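Uncharacterized protein (Sinorhizobium meliloti, PDB 4DNH) is of unknown function but folds as a TIM barrel and may be an enzyme related to dihydrodipicolinate synthase. Local coordinates at residues 70-75 / 111-116; 78-83 / 101-106; 201-204 / 210-213. All blocks are in the same frame, centred on the assembly; numbering follows the deposited sequence.

All three contacts belong to one eight-stranded parallel barrel, in which helices alternate with strands. Interaction 1 joins the end of helix 61-73 to the run into strand 115-119; interaction 2, whose segments lie between those of interaction 1 along the chain, ties strand 77-80 to helix 93-108. Their centres are 11 Å apart, and they meet through the neighbouring strands, where V78 N lies 2.8 Å from L114 O. Interaction 3 comes later, between the loop after strand 186-191 and helix 208-221, with its centre 33 Å from that of interaction 1 and 29 Å from that of interaction 2. Interactions 1 and 2 thus share strands 77-80 and 115-119, while interaction 3 packs a loop on a helix across the chain's centre from interaction 1.

Interaction 1 of 3, residues 70-75 / 111-116; sequences RLWDLG and PDALIA
The indole of W72 lies over the methyl of A113, whose CB stands 3.5 Å from the centroid of the five-membered ring and only 12° off its normal, a CH-pi contact with the face. With CG anti to the carbonyl carbon (chi1 -67°), the ring leaves helix 61-73 towards residues 111-116, and L114 O and I115 CD1 are met at the ring edge. There W72 NE1 donates a hydrogen bond to L114 O at 2.9 Å, with an N-H...O angle of 158°. The acceptor lies close to the indole plane, whereas the donor stands above the plane of the carbonyl. Because the same oxygen probably also accepts V78 N, it is gripped by two donors, one from a side chain and one from the adjacent strand. This is the entrance to strand 115-119 of the TIM barrel, so the indole links the end of one barrel helix to the start of a following strand. Further round the ring edge, W72 CZ2 packs against I115 CD1 at 3.9 Å. The helix is closed by a Schellman motif in which G75, at positive phi, is bonded through its N to W72 O at 3.0 Å. At the more polar end, D73 OD1 and D112 OD1 are 5.7 Å apart, and R110, which forms a salt bridge with each carboxylate, would be expected to offset their mutual repulsion.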
ATOM      1  N   ARG A  70      14.023   6.839  -1.098  1.00 41.11           N
ATOM      2  CA  ARG A  70      13.195   8.024  -1.326  1.00 41.37           C
ATOM      3  C   ARG A  70      12.151   8.169  -0.221  1.00 41.70           C
ATOM      4  O   ARG A  70      11.920   9.285   0.284  1.00 42.57           O
ATOM      5  CB  ARG A  70      12.501   7.945  -2.693  1.00 41.12           C
ATOM      6  CG  ARG A  70      11.801   9.215  -3.153  1.00 43.63           C
ATOM      7  CD  ARG A  70      11.098   8.948  -4.478  1.00 48.17           C
ATOM      8  NE  ARG A  70       9.933   9.800  -4.762  1.00 51.19           N
ATOM      9  CZ  ARG A  70      10.004  11.047  -5.232  1.00 53.16           C
ATOM     10  NH1 ARG A  70      11.199  11.619  -5.451  1.00 51.08           N
ATOM     11  NH2 ARG A  70       8.883  11.731  -5.469  1.00 48.94           N
ATOM     12  N   LEU A  71      11.534   7.049   0.167  1.00 40.24           N
ATOM     13  CA  LEU A  71      10.499   7.089   1.210  1.00 39.35           C
ATOM     14  C   LEU A  71      11.118   7.399   2.558  1.00 39.95           C
ATOM     15  O   LEU A  71      10.638   8.265   3.276  1.00 40.91           O
ATOM     16  CB  LEU A  71       9.651   5.805   1.279  1.00 36.17           C
ATOM     17  CG  LEU A  71       8.720   5.455   0.116  1.00 34.69           C
ATOM     18  CD1 LEU A  71       8.078   4.089   0.356  1.00 34.25           C
ATOM     19  CD2 LEU A  71       7.648   6.505  -0.120  1.00 33.34           C
ATOM     20  N   TRP A  72      12.190   6.697   2.901  1.00 41.64           N
ATOM     21  CA  TRP A  72      12.899   7.003   4.146  1.00 42.23           C
ATOM     22  C   TRP A  72      13.350   8.431   4.225  1.00 42.03           C
ATOM     23  O   TRP A  72      13.224   9.031   5.287  1.00 42.73           O
ATOM     24  CB  TRP A  72      14.028   6.035   4.395  1.00 40.21           C
ATOM     25  CG  TRP A  72      13.530   4.638   4.664  1.00 39.03           C
ATOM     26  CD1 TRP A  72      12.412   4.265   5.406  1.00 38.39           C
ATOM     27  CD2 TRP A  72      14.126   3.371   4.209  1.00 38.92           C
ATOM     28  NE1 TRP A  72      12.280   2.900   5.441  1.00 37.29           N
ATOM     29  CE2 TRP A  72      13.270   2.301   4.744  1.00 37.64           C
ATOM     30  CE3 TRP A  72      15.243   3.025   3.440  1.00 39.59           C
ATOM     31  CZ2 TRP A  72      13.539   0.956   4.510  1.00 37.16           C
ATOM     32  CZ3 TRP A  72      15.499   1.665   3.207  1.00 39.15           C
ATOM     33  CH2 TRP A  72      14.664   0.658   3.730  1.00 38.50           C
ATOM     34  N   ASP A  73      13.816   8.989   3.100  1.00 43.24           N
ATOM     35  CA  ASP A  73      14.281  10.401   3.014  1.00 45.94           C
ATOM     36  C   ASP A  73      13.197  11.386   3.390  1.00 47.65           C
ATOM     37  O   ASP A  73      13.478  12.418   3.995  1.00 50.19           O
ATOM     38  CB  ASP A  73      14.738  10.767   1.591  1.00 46.43           C
ATOM     39  CG  ASP A  73      16.101  10.187   1.229  1.00 48.23           C
ATOM     40  OD1 ASP A  73      16.808   9.671   2.118  1.00 46.87           O
ATOM     41  OD2 ASP A  73      16.462  10.244   0.031  1.00 50.16           O
ATOM     42  N   LEU A  74      11.962  11.064   3.006  1.00 46.56           N
ATOM     43  CA  LEU A  74      10.811  11.914   3.274  1.00 46.54           C
ATOM     44  C   LEU A  74      10.212  11.664   4.661  1.00 47.37           C
ATOM     45  O   LEU A  74       9.220  12.302   5.043  1.00 48.57           O
ATOM     46  CB  LEU A  74       9.747  11.735   2.189  1.00 44.06           C
ATOM     47  CG  LEU A  74      10.113  12.205   0.775  1.00 45.34           C
ATOM     48  CD1 LEU A  74       9.139  11.622  -0.231  1.00 42.94           C
ATOM     49  CD2 LEU A  74      10.155  13.719   0.625  1.00 46.59           C
ATOM     50  N   GLY A  75      10.809  10.737   5.405  1.00 45.01           N
ATOM     51  CA  GLY A  75      10.365  10.437   6.758  1.00 45.22           C
ATOM     52  C   GLY A  75       9.295   9.376   6.859  1.00 45.99           C
ATOM     53  O   GLY A  75       8.913   9.004   7.967  1.00 48.50           O
ATOM     54  N   PRO A 111      20.303   5.566   9.622  1.00 47.38           N
ATOM     55  CA  PRO A 111      19.815   5.838  10.976  1.00 49.39           C
ATOM     56  C   PRO A 111      18.288   5.923  11.046  1.00 51.53           C
ATOM     57  O   PRO A 111      17.724   5.558  12.068  1.00 52.91           O
ATOM     58  CB  PRO A 111      20.465   7.179  11.336  1.00 48.40           C
ATOM     59  CG  PRO A 111      20.822   7.798  10.039  1.00 48.26           C
ATOM     60  CD  PRO A 111      21.121   6.671   9.094  1.00 47.25           C
ATOM     61  N   ASP A 112      17.639   6.360   9.962  1.00 52.06           N
ATOM     62  CA  ASP A 112      16.201   6.690   9.986  1.00 56.44           C
ATOM     63  C   ASP A 112      15.335   5.874   9.030  1.00 53.65           C
ATOM     64  O   ASP A 112      14.680   6.426   8.151  1.00 57.86           O
ATOM     65  CB  ASP A 112      15.982   8.202   9.754  1.00 64.97           C
ATOM     66  CG  ASP A 112      16.272   8.660   8.295  1.00 70.66           C
ATOM     67  OD1 ASP A 112      16.869   7.905   7.487  1.00 64.40           O
ATOM     68  OD2 ASP A 112      15.886   9.808   7.967  1.00 78.54           O
ATOM     69  N   ALA A 113      15.314   4.563   9.206  1.00 48.39           N
ATOM     70  CA  ALA A 113      14.547   3.713   8.318  1.00 45.62           C
ATOM     71  C   ALA A 113      13.526   2.843   9.052  1.00 44.09           C
ATOM     72  O   ALA A 113      13.887   1.816   9.639  1.00 45.49           O
ATOM     73  CB  ALA A 113      15.480   2.858   7.473  1.00 45.56           C
ATOM     74  N   LEU A 114      12.257   3.256   9.015  1.00 41.09           N
ATOM     75  CA  LEU A 114      11.175   2.477   9.602  1.00 39.80           C
ATOM     76  C   LEU A 114      10.597   1.541   8.529  1.00 41.03           C
ATOM     77  O   LEU A 114      10.345   1.944   7.391  1.00 41.40           O
ATOM     78  CB  LEU A 114      10.102   3.399  10.175  1.00 39.48           C
ATOM     79  CG  LEU A 114       8.696   2.854  10.514  1.00 39.91           C
ATOM     80  CD1 LEU A 114       8.674   2.074  11.826  1.00 40.53           C
ATOM     81  CD2 LEU A 114       7.690   4.001  10.565  1.00 39.82           C
ATOM     82  N   ILE A 115      10.388   0.286   8.900  1.00 41.45           N
ATOM     83  CA  ILE A 115      10.054  -0.757   7.954  1.00 39.68           C
ATOM     84  C   ILE A 115       9.406  -1.912   8.694  1.00 40.73           C
ATOM     85  O   ILE A 115       9.793  -2.248   9.816  1.00 41.88           O
ATOM     86  CB  ILE A 115      11.298  -1.216   7.120  1.00 37.75           C
ATOM     87  CG1 ILE A 115      10.957  -2.417   6.232  1.00 35.33           C
ATOM     88  CG2 ILE A 115      12.509  -1.507   8.018  1.00 37.89           C
ATOM     89  CD1 ILE A 115      11.806  -2.519   4.989  1.00 34.70           C
ATOM     90  N   ALA A 116       8.395  -2.496   8.060  1.00 41.04           N
ATOM     91  CA  ALA A 116       7.722  -3.672   8.577  1.00 40.56           C
ATOM     92  C   ALA A 116       7.348  -4.516   7.378  1.00 40.48           C
ATOM     93  O   ALA A 116       7.023  -3.982   6.305  1.00 40.48           O
ATOM     94  CB  ALA A 116       6.488  -3.282   9.385  1.00 39.85           C
TER

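Interaction 2 of 3, residues 78-83 / 101-106; sequences VAESMD and RRSLAE
E80 reaches S103 by a fold in its own chain, bent at chi2 (-62°), while S103 turns OG beside its backbone N and anti to its carbonyl carbon (chi1 -79°). The two ends meet in a short hydrogen bond: S103 OG donates to E80 OE2 at 2.6 Å, approaching the anti side of that oxygen and lying 22° out of the carboxylate plane. The bend also lays E80 CG alongside the serine, 3.8 Å from S103 CB. The other oxygen turns back on the main chain, E80 OE1 accepting S81 N at 2.8 Å, so both ends of the carboxylate are engaged and its rotation is restrained. OE2 has a further partner in R68 of helix 61-73, which forms a salt bridge with it. With an alanine in place of E80, S103 OG and S81 N would probably lose the acceptors described here, and R68 this carboxylate partner. The link lies within the beta-alpha-beta unit of strand 77-80, helix 93-108 and strand 115-119: E80 points from the strand towards helix 93-108, I115 of the adjoining strand packs on both E80 and S103, and L65 and R68 of helix 61-73 touch the serine from a second helix.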
ATOM      1  N   VAL A  78       8.332   2.284   5.544  1.00 36.50           N
ATOM      2  CA  VAL A  78       8.132   1.405   4.415  1.00 36.23           C
ATOM      3  C   VAL A  78       7.425   0.117   4.870  1.00 37.03           C
ATOM      4  O   VAL A  78       7.872  -0.556   5.822  1.00 38.49           O
ATOM      5  CB  VAL A  78       9.486   1.095   3.713  1.00 38.44           C
ATOM      6  CG1 VAL A  78       9.382  -0.136   2.816  1.00 40.67           C
ATOM      7  CG2 VAL A  78       9.972   2.299   2.908  1.00 37.17           C
ATOM      8  N   ALA A  79       6.328  -0.219   4.195  1.00 35.33           N
ATOM      9  CA  ALA A  79       5.620  -1.486   4.398  1.00 36.45           C
ATOM     10  C   ALA A  79       5.977  -2.403   3.237  1.00 37.24           C
ATOM     11  O   ALA A  79       5.513  -2.172   2.116  1.00 37.77           O
ATOM     12  CB  ALA A  79       4.115  -1.256   4.427  1.00 36.47           C
ATOM     13  N   GLU A  80       6.785  -3.434   3.491  1.00 36.40           N
ATOM     14  CA  GLU A  80       7.377  -4.181   2.395  1.00 37.71           C
ATOM     15  C   GLU A  80       6.659  -5.422   1.967  1.00 39.34           C
ATOM     16  O   GLU A  80       6.113  -6.175   2.789  1.00 38.56           O
ATOM     17  CB  GLU A  80       8.821  -4.578   2.676  1.00 41.50           C
ATOM     18  CG  GLU A  80       9.835  -3.639   2.058  1.00 45.89           C
ATOM     19  CD  GLU A  80       9.792  -3.572   0.547  1.00 46.51           C
ATOM     20  OE1 GLU A  80       8.765  -3.903  -0.102  1.00 49.57           O
ATOM     21  OE2 GLU A  80      10.811  -3.135   0.008  1.00 44.12           O
ATOM     22  N   SER A  81       6.730  -5.635   0.655  1.00 39.81           N
ATOM     23  CA  SER A  81       6.185  -6.796   0.021  1.00 40.69           C
ATOM     24  C   SER A  81       4.694  -6.883   0.366  1.00 39.25           C
ATOM     25  O   SER A  81       4.157  -7.948   0.642  1.00 38.56           O
ATOM     26  CB  SER A  81       6.971  -8.040   0.449  1.00 42.71           C
ATOM     27  OG  SER A  81       8.302  -7.984  -0.033  1.00 41.91           O
HETATM   28  N   MSE A  82       4.039  -5.735   0.329  1.00 40.06           N
HETATM   29  CA  MSE A  82       2.620  -5.660   0.637  1.00 46.33           C
HETATM   30  C   MSE A  82       1.795  -5.745  -0.621  1.00 47.83           C
HETATM   31  O   MSE A  82       2.315  -5.986  -1.722  1.00 46.52           O
HETATM   32  CB  MSE A  82       2.394  -4.363   1.415  1.00 50.26           C
HETATM   33  CG  MSE A  82       2.923  -4.515   2.844  1.00 55.77           C
HETATM   34 SE   MSE A  82       1.807  -5.858   3.764  1.00 66.88          SE
HETATM   35  CE  MSE A  82       0.204  -4.723   3.928  1.00 66.13           C
ATOM     36  N   ASP A  83       0.492  -5.543  -0.476  1.00 48.28           N
ATOM     37  CA  ASP A  83      -0.405  -5.608  -1.613  1.00 46.44           C
ATOM     38  C   ASP A  83       0.058  -4.683  -2.733  1.00 42.20           C
ATOM     39  O   ASP A  83      -0.057  -5.035  -3.888  1.00 41.12           O
ATOM     40  CB  ASP A  83      -1.832  -5.259  -1.194  1.00 51.61           C
ATOM     41  CG  ASP A  83      -2.835  -5.575  -2.270  1.00 55.07           C
ATOM     42  OD1 ASP A  83      -3.211  -6.760  -2.398  1.00 57.83           O
ATOM     43  OD2 ASP A  83      -3.235  -4.640  -3.001  1.00 56.25           O
ATOM     44  N   ARG A 101      14.409  -9.339   2.534  1.00 44.71           N
ATOM     45  CA  ARG A 101      15.829  -9.476   2.881  1.00 44.98           C
ATOM     46  C   ARG A 101      16.689  -8.273   2.443  1.00 42.99           C
ATOM     47  O   ARG A 101      17.411  -7.702   3.259  1.00 41.32           O
ATOM     48  CB  ARG A 101      16.376 -10.786   2.310  1.00 45.43           C
ATOM     49  CG  ARG A 101      17.816 -11.093   2.673  1.00 46.83           C
ATOM     50  CD  ARG A 101      18.413 -12.082   1.686  1.00 51.64           C
ATOM     51  NE  ARG A 101      19.824 -11.776   1.477  1.00 62.17           N
ATOM     52  CZ  ARG A 101      20.362 -11.315   0.349  1.00 62.75           C
ATOM     53  NH1 ARG A 101      19.625 -11.124  -0.737  1.00 59.82           N
ATOM     54  NH2 ARG A 101      21.662 -11.066   0.306  1.00 64.70           N
ATOM     55  N   ARG A 102      16.607  -7.885   1.171  1.00 43.08           N
ATOM     56  CA  ARG A 102      17.335  -6.700   0.677  1.00 43.06           C
ATOM     57  C   ARG A 102      16.934  -5.411   1.405  1.00 44.57           C
ATOM     58  O   ARG A 102      17.803  -4.658   1.843  1.00 46.89           O
ATOM     59  CB  ARG A 102      17.117  -6.487  -0.814  1.00 42.57           C
ATOM     60  CG  ARG A 102      17.184  -7.744  -1.637  1.00 47.37           C
ATOM     61  CD  ARG A 102      18.546  -7.932  -2.224  1.00 53.93           C
ATOM     62  NE  ARG A 102      18.499  -8.859  -3.348  1.00 57.02           N
ATOM     63  CZ  ARG A 102      19.196  -8.701  -4.468  1.00 52.68           C
ATOM     64  NH1 ARG A 102      19.973  -7.627  -4.629  1.00 46.60           N
ATOM     65  NH2 ARG A 102      19.100  -9.610  -5.429  1.00 53.50           N
ATOM     66  N   SER A 103      15.628  -5.158   1.530  1.00 42.46           N
ATOM     67  CA  SER A 103      15.139  -3.942   2.197  1.00 42.96           C
ATOM     68  C   SER A 103      15.565  -3.807   3.668  1.00 44.61           C
ATOM     69  O   SER A 103      15.984  -2.727   4.092  1.00 45.79           O
ATOM     70  CB  SER A 103      13.628  -3.816   2.073  1.00 42.68           C
ATOM     71  OG  SER A 103      13.295  -3.329   0.792  1.00 43.61           O
ATOM     72  N   LEU A 104      15.470  -4.898   4.429  1.00 43.70           N
ATOM     73  CA  LEU A 104      15.973  -4.909   5.802  1.00 46.16           C
ATOM     74  C   LEU A 104      17.442  -4.526   5.833  1.00 48.93           C
ATOM     75  O   LEU A 104      17.850  -3.693   6.648  1.00 50.44           O
ATOM     76  CB  LEU A 104      15.700  -6.253   6.502  1.00 45.14           C
ATOM     77  CG  LEU A 104      14.197  -6.464   6.801  1.00 43.64           C
ATOM     78  CD1 LEU A 104      13.888  -7.888   7.227  1.00 42.76           C
ATOM     79  CD2 LEU A 104      13.670  -5.474   7.839  1.00 42.84           C
ATOM     80  N   ALA A 105      18.224  -5.090   4.908  1.00 48.09           N
ATOM     81  CA  ALA A 105      19.654  -4.788   4.829  1.00 45.20           C
ATOM     82  C   ALA A 105      19.881  -3.326   4.481  1.00 44.10           C
ATOM     83  O   ALA A 105      20.779  -2.711   5.031  1.00 44.24           O
ATOM     84  CB  ALA A 105      20.363  -5.701   3.845  1.00 43.04           C
ATOM     85  N   GLU A 106      19.066  -2.757   3.592  1.00 43.57           N
ATOM     86  CA  GLU A 106      19.195  -1.326   3.291  1.00 43.69           C
ATOM     87  C   GLU A 106      18.889  -0.511   4.538  1.00 42.25           C
ATOM     88  O   GLU A 106      19.647   0.395   4.879  1.00 43.81           O
ATOM     89  CB  GLU A 106      18.282  -0.874   2.142  1.00 43.91           C
ATOM     90  CG  GLU A 106      18.696  -1.326   0.751  1.00 46.43           C
ATOM     91  CD  GLU A 106      20.111  -0.938   0.368  1.00 51.63           C
ATOM     92  OE1 GLU A 106      20.511   0.223   0.593  1.00 54.70           O
ATOM     93  OE2 GLU A 106      20.824  -1.804  -0.165  1.00 53.10           O
TER

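Interaction 3 of 3, residues 201-204 / 210-213; sequences GYWG and AAMK
W203 turns its CB towards A211, and the two CB atoms are 3.9 Å apart where the loop 201-204 meets helix 208-221. The indole itself does not lie flat on the alanine: CG is anti to the carbonyl carbon (chi1 -55°), and the ring passes obliquely by the helix backbone, with W203 CG 3.9 Å from A211 O. A211 O is nearer to the methylene, 3.6 Å from W203 CB. The same A211 methyl also rests against the turn backbone, its CB 3.4 Å from Y202 O. Within the loop, Y202 CD2 sits 3.7 Å above one face of the W203 ring, offset towards the rim, while W203 NE1 lies at the edge of the tyrosine ring, near its plane. The two aromatic residues occupy the central positions of a type II beta turn from G201 to G204, closed by G204 N to G201 O at 3.2 Å, with W203 third at positive phi (84°). Around the pair, W190 meets W203 edge to face and Y171 does the same to Y202, while the tyrosine hydroxyl bonds to Y175 OH and S158 N. The loop follows strand 186-191, on the side of the barrel where the strands end, the side that carries the active site in TIM-barrel enzymes generally. No hydrogen bond joins the two segments, so their cohesion rests on close packing of methyl, methylene and carbonyl groups, a buried contact that depends on shape more than on charge.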
ATOM      1  N   GLY A 201     -15.175 -12.995   2.917  1.00 67.66           N
ATOM      2  CA  GLY A 201     -15.721 -13.335   4.233  1.00 65.29           C
ATOM      3  C   GLY A 201     -14.673 -13.634   5.294  1.00 61.49           C
ATOM      4  O   GLY A 201     -14.859 -14.539   6.108  1.00 62.13           O
ATOM      5  N   TYR A 202     -13.578 -12.875   5.290  1.00 56.70           N
ATOM      6  CA  TYR A 202     -12.503 -13.076   6.260  1.00 56.75           C
ATOM      7  C   TYR A 202     -12.970 -12.784   7.702  1.00 60.50           C
ATOM      8  O   TYR A 202     -13.805 -11.893   7.922  1.00 62.55           O
ATOM      9  CB  TYR A 202     -11.269 -12.243   5.886  1.00 53.87           C
ATOM     10  CG  TYR A 202      -9.969 -12.836   6.379  1.00 52.26           C
ATOM     11  CD1 TYR A 202      -9.364 -13.890   5.704  1.00 50.86           C
ATOM     12  CD2 TYR A 202      -9.347 -12.346   7.530  1.00 53.01           C
ATOM     13  CE1 TYR A 202      -8.172 -14.442   6.154  1.00 52.31           C
ATOM     14  CE2 TYR A 202      -8.153 -12.887   7.988  1.00 52.46           C
ATOM     15  CZ  TYR A 202      -7.567 -13.933   7.297  1.00 52.20           C
ATOM     16  OH  TYR A 202      -6.389 -14.477   7.750  1.00 51.18           O
ATOM     17  N   TRP A 203     -12.427 -13.551   8.657  1.00 59.82           N
ATOM     18  CA  TRP A 203     -12.843 -13.604  10.077  1.00 61.41           C
ATOM     19  C   TRP A 203     -14.008 -14.525  10.354  1.00 63.51           C
ATOM     20  O   TRP A 203     -14.354 -14.765  11.512  1.00 65.30           O
ATOM     21  CB  TRP A 203     -13.058 -12.221  10.698  1.00 63.36           C
ATOM     22  CG  TRP A 203     -11.851 -11.323  10.566  1.00 63.40           C
ATOM     23  CD1 TRP A 203     -11.750 -10.147   9.832  1.00 63.74           C
ATOM     24  CD2 TRP A 203     -10.517 -11.517  11.158  1.00 63.23           C
ATOM     25  NE1 TRP A 203     -10.490  -9.610   9.939  1.00 65.00           N
ATOM     26  CE2 TRP A 203      -9.703 -10.377  10.719  1.00 62.63           C
ATOM     27  CE3 TRP A 203      -9.944 -12.471  11.986  1.00 65.99           C
ATOM     28  CZ2 TRP A 203      -8.377 -10.232  11.089  1.00 61.42           C
ATOM     29  CZ3 TRP A 203      -8.603 -12.311  12.359  1.00 65.43           C
ATOM     30  CH2 TRP A 203      -7.840 -11.216  11.916  1.00 62.94           C
ATOM     31  N   GLY A 204     -14.618 -15.050   9.295  1.00 64.38           N
ATOM     32  CA  GLY A 204     -15.670 -16.052   9.418  1.00 67.57           C
ATOM     33  C   GLY A 204     -17.089 -15.600   9.129  1.00 70.59           C
ATOM     34  O   GLY A 204     -18.027 -16.380   9.283  1.00 72.17           O
ATOM     35  N   ALA A 210     -20.032  -8.004  11.423  1.00 75.96           N
ATOM     36  CA  ALA A 210     -19.976  -9.165  12.294  1.00 76.75           C
ATOM     37  C   ALA A 210     -18.567  -9.747  12.310  1.00 73.48           C
ATOM     38  O   ALA A 210     -18.099 -10.218  13.336  1.00 75.60           O
ATOM     39  CB  ALA A 210     -21.002 -10.204  11.858  1.00 77.88           C
ATOM     40  N   ALA A 211     -17.896  -9.701  11.164  1.00 71.89           N
ATOM     41  CA  ALA A 211     -16.482 -10.052  11.068  1.00 69.53           C
ATOM     42  C   ALA A 211     -15.611  -9.142  11.961  1.00 71.34           C
ATOM     43  O   ALA A 211     -14.650  -9.604  12.581  1.00 71.22           O
ATOM     44  CB  ALA A 211     -16.027  -9.998   9.620  1.00 64.32           C
HETATM   45  N   MSE A 212     -15.970  -7.860  12.030  1.00 71.08           N
HETATM   46  CA  MSE A 212     -15.332  -6.902  12.930  1.00 73.40           C
HETATM   47  C   MSE A 212     -15.274  -7.404  14.352  1.00 76.69           C
HETATM   48  O   MSE A 212     -14.229  -7.309  14.996  1.00 78.33           O
HETATM   49  CB  MSE A 212     -16.123  -5.605  12.877  1.00 78.92           C
HETATM   50  CG  MSE A 212     -15.185  -4.409  12.903  1.00 87.48           C
HETATM   51 SE   MSE A 212     -16.144  -2.740  13.340  1.00102.51          SE
HETATM   52  CE  MSE A 212     -17.068  -3.293  14.993  1.00107.38           C
ATOM     53  N   LYS A 213     -16.389  -7.948  14.847  1.00 77.93           N
ATOM     54  CA  LYS A 213     -16.497  -8.510  16.207  1.00 79.60           C
ATOM     55  C   LYS A 213     -15.411  -9.553  16.502  1.00 76.89           C
ATOM     56  O   LYS A 213     -14.753  -9.498  17.538  1.00 75.66           O
ATOM     57  CB  LYS A 213     -17.887  -9.136  16.399  1.00 84.21           C
ATOM     58  CG  LYS A 213     -18.300  -9.422  17.839  1.00 89.58           C
ATOM     59  CD  LYS A 213     -19.392 -10.487  17.879  1.00 93.07           C
ATOM     60  CE  LYS A 213     -20.648 -10.016  18.608  1.00 96.42           C
ATOM     61  NZ  LYS A 213     -20.466  -9.814  20.076  1.00 97.60           N
TER